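Local coordinates for xylulose kinase (Bifidobacterium adolescentis ATCC 15703, PDB 3I8B), which probably phosphorylates D-xylulose to D-xylulose 5-phosphate with ATP, as a member of the FGGY family of carbohydrate kinases, at residues D274-S279 and H323-A328. Numbering follows the deposited sequence.
Sequences DNAMAS and HYLPLA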
ATOM      1  N   ASP A 274       3.236  -4.088  -0.097  1.00 10.86           N
ATOM      2  CA  ASP A 274       2.259  -4.950   0.564  1.00 10.86           C
ATOM      3  C   ASP A 274       0.869  -4.934  -0.073  1.00 14.85           C
ATOM      4  O   ASP A 274       0.294  -5.989  -0.315  1.00 11.14           O
ATOM      5  CB  ASP A 274       2.199  -4.733   2.086  1.00 11.48           C
ATOM      6  CG  ASP A 274       2.019  -3.273   2.488  1.00 15.69           C
ATOM      7  OD1 ASP A 274       1.637  -2.424   1.651  1.00 15.25           O
ATOM      8  OD2 ASP A 274       2.274  -2.982   3.670  1.00 15.62           O
ATOM      9  N   ASN A 275       0.316  -3.753  -0.341  1.00 13.53           N
ATOM     10  CA  ASN A 275      -1.004  -3.695  -0.968  1.00 11.06           C
ATOM     11  C   ASN A 275      -1.122  -4.526  -2.252  1.00 11.79           C
ATOM     12  O   ASN A 275      -2.071  -5.300  -2.406  1.00 12.58           O
ATOM     13  CB  ASN A 275      -1.415  -2.252  -1.223  1.00 12.77           C
ATOM     14  CG  ASN A 275      -1.729  -1.511   0.059  1.00 16.11           C
ATOM     15  OD1 ASN A 275      -1.120  -0.482   0.366  1.00 14.50           O
ATOM     16  ND2 ASN A 275      -2.659  -2.056   0.838  1.00 11.75           N
ATOM     17  N   ALA A 276      -0.174  -4.356  -3.174  1.00  9.62           N
ATOM     18  CA  ALA A 276      -0.164  -5.123  -4.419  1.00 10.53           C
ATOM     19  C   ALA A 276       0.131  -6.616  -4.222  1.00 11.33           C
ATOM     20  O   ALA A 276      -0.352  -7.472  -4.977  1.00  8.58           O
ATOM     21  CB  ALA A 276       0.836  -4.529  -5.409  1.00 10.47           C
HETATM   22  N   MSE A 277       0.958  -6.933  -3.238  1.00 10.14           N
HETATM   23  CA  MSE A 277       1.287  -8.327  -3.016  1.00 12.50           C
HETATM   24  C   MSE A 277       0.032  -9.031  -2.485  1.00 13.03           C
HETATM   25  O   MSE A 277      -0.320 -10.108  -2.966  1.00 12.20           O
HETATM   26  CB  MSE A 277       2.488  -8.479  -2.070  1.00 11.19           C
HETATM   27  CG  MSE A 277       3.817  -8.013  -2.676  1.00 10.87           C
HETATM   28 SE   MSE A 277       4.906  -9.458  -3.550  1.00 29.81          SE
HETATM   29  CE  MSE A 277       3.789  -9.735  -5.146  1.00  7.54           C
ATOM     30  N   ALA A 278      -0.662  -8.395  -1.534  1.00 12.04           N
ATOM     31  CA  ALA A 278      -1.889  -8.973  -0.981  1.00 11.40           C
ATOM     32  C   ALA A 278      -2.885  -9.216  -2.102  1.00 12.40           C
ATOM     33  O   ALA A 278      -3.560 -10.238  -2.123  1.00 10.57           O
ATOM     34  CB  ALA A 278      -2.507  -8.056   0.080  1.00 11.71           C
ATOM     35  N   SER A 279      -2.982  -8.257  -3.024  1.00 13.55           N
ATOM     36  CA  SER A 279      -3.913  -8.365  -4.145  1.00 13.66           C
ATOM     37  C   SER A 279      -3.602  -9.585  -5.024  1.00 13.85           C
ATOM     38  O   SER A 279      -4.507 -10.308  -5.445  1.00 15.07           O
ATOM     39  CB  SER A 279      -3.921  -7.080  -4.969  1.00 13.24           C
ATOM     40  OG  SER A 279      -4.197  -5.961  -4.129  1.00 14.48           O
ATOM     41  N   HIS A 323       0.103  -4.325 -14.240  1.00 12.35           N
ATOM     42  CA  HIS A 323      -0.990  -3.372 -14.389  1.00 16.27           C
ATOM     43  C   HIS A 323      -0.992  -2.278 -13.324  1.00 13.20           C
ATOM     44  O   HIS A 323       0.064  -1.877 -12.834  1.00 11.03           O
ATOM     45  CB  HIS A 323      -2.326  -4.120 -14.443  1.00 16.15           C
ATOM     46  CG  HIS A 323      -2.413  -5.067 -15.595  1.00 18.68           C
ATOM     47  ND1 HIS A 323      -2.198  -6.426 -15.463  1.00 19.34           N
ATOM     48  CD2 HIS A 323      -2.653  -4.852 -16.911  1.00 16.18           C
ATOM     49  CE1 HIS A 323      -2.324  -7.006 -16.641  1.00 18.19           C
ATOM     50  NE2 HIS A 323      -2.597  -6.073 -17.539  1.00 19.15           N
ATOM     51  N   TYR A 324      -2.179  -1.808 -12.953  1.00 13.57           N
ATOM     52  CA  TYR A 324      -2.268  -0.633 -12.095  1.00 14.60           C
ATOM     53  C   TYR A 324      -3.134  -0.822 -10.860  1.00 14.53           C
ATOM     54  O   TYR A 324      -4.101  -1.589 -10.876  1.00 15.32           O
ATOM     55  CB  TYR A 324      -2.670   0.590 -12.926  1.00 10.61           C
ATOM     56  CG  TYR A 324      -1.603   0.882 -13.949  1.00 13.93           C
ATOM     57  CD1 TYR A 324      -0.509   1.687 -13.631  1.00 12.41           C
ATOM     58  CD2 TYR A 324      -1.651   0.314 -15.214  1.00 13.32           C
ATOM     59  CE1 TYR A 324       0.498   1.925 -14.548  1.00 16.23           C
ATOM     60  CE2 TYR A 324      -0.639   0.552 -16.146  1.00 17.25           C
ATOM     61  CZ  TYR A 324       0.434   1.354 -15.799  1.00 12.45           C
ATOM     62  OH  TYR A 324       1.440   1.606 -16.706  1.00 17.94           O
ATOM     63  N   LEU A 325      -2.745  -0.122  -9.794  1.00 12.85           N
ATOM     64  CA  LEU A 325      -3.374  -0.209  -8.482  1.00 13.54           C
ATOM     65  C   LEU A 325      -3.794   1.174  -7.940  1.00 14.33           C
ATOM     66  O   LEU A 325      -3.139   1.742  -7.055  1.00 12.32           O
ATOM     67  CB  LEU A 325      -2.417  -0.885  -7.491  1.00 12.03           C
ATOM     68  CG  LEU A 325      -3.017  -1.329  -6.152  1.00 12.88           C
ATOM     69  CD1 LEU A 325      -3.756  -2.633  -6.350  1.00 16.49           C
ATOM     70  CD2 LEU A 325      -1.931  -1.490  -5.101  1.00 11.18           C
ATOM     71  N   PRO A 326      -4.877   1.735  -8.493  1.00 14.31           N
ATOM     72  CA  PRO A 326      -5.458   2.928  -7.862  1.00 16.82           C
ATOM     73  C   PRO A 326      -5.800   2.602  -6.420  1.00 16.21           C
ATOM     74  O   PRO A 326      -6.514   1.636  -6.166  1.00 13.39           O
ATOM     75  CB  PRO A 326      -6.749   3.159  -8.667  1.00 17.06           C
ATOM     76  CG  PRO A 326      -6.999   1.829  -9.385  1.00 13.90           C
ATOM     77  CD  PRO A 326      -5.601   1.376  -9.723  1.00 16.38           C
ATOM     78  N   LEU A 327      -5.297   3.400  -5.486  1.00 13.80           N
ATOM     79  CA  LEU A 327      -5.421   3.077  -4.076  1.00 14.98           C
ATOM     80  C   LEU A 327      -5.997   4.253  -3.293  1.00 17.68           C
ATOM     81  O   LEU A 327      -5.432   5.345  -3.301  1.00 16.21           O
ATOM     82  CB  LEU A 327      -4.057   2.707  -3.508  1.00 18.39           C
ATOM     83  CG  LEU A 327      -4.132   2.148  -2.091  1.00 19.32           C
ATOM     84  CD1 LEU A 327      -3.828   0.665  -2.114  1.00 18.67           C
ATOM     85  CD2 LEU A 327      -3.139   2.884  -1.202  1.00 23.09           C
ATOM     86  N   ALA A 328      -7.117   4.011  -2.619  1.00 16.30           N
ATOM     87  CA  ALA A 328      -7.848   5.054  -1.922  1.00 21.36           C
ATOM     88  C   ALA A 328      -7.854   4.819  -0.423  1.00 20.81           C
ATOM     89  O   ALA A 328      -8.549   3.927   0.070  1.00 20.45           O
ATOM     90  CB  ALA A 328      -9.271   5.121  -2.440  1.00 18.27           C
TER
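Leu325 and Leu327 of strand 324-330 meet Asn275, Ala276 and Ser279 of helix 274-281 through van der Waals contacts of their methyls with both carbon and polar atoms, and no hydrogen bond crosses between the two segments. Leu327 CD1 lies 3.7 Å from Asn275 CG, with Asn275 CB and OD1 also within van der Waals range; this methyl touches both the CB and the amide group, the two side chains crossing at about a right angle. Leu325 has CG anti to its backbone N (chi1 -167°), which carries CG toward the helix. Its CD2 is 4.0 Å from Asn275 CB and 4.1 Å from Ala276 CB, while its CD1 is 4.0 Å from Ser279 OG.

The serine hydroxyl is bonded within the helix. Ser279 OG donates to Asn275 O at 2.8 Å, tilted 29° from the carbonyl plane, and Ser279 N reaches the same oxygen from the opposite face at 3.2 Å. An alanine in place of Ser279 would probably cost Asn275 O its hydroxyl donor, leaving the Ser279 N bond, and open a small gap beside Leu325 CD1.

Asn275 OD1 is weakly bonded to Gln74, a predicted substrate-binding residue, and Asp274, the predicted proton acceptor, starts this helix. Between these two segments, packing without hydrogen bonds thus sets the N-terminal domain helix that carries the probable catalytic aspartate against a strand of the C-terminal domain sheet, and the serine hydroxyl, facing a leucine methyl, is satisfied by the Asn275 carbonyl of its own helix.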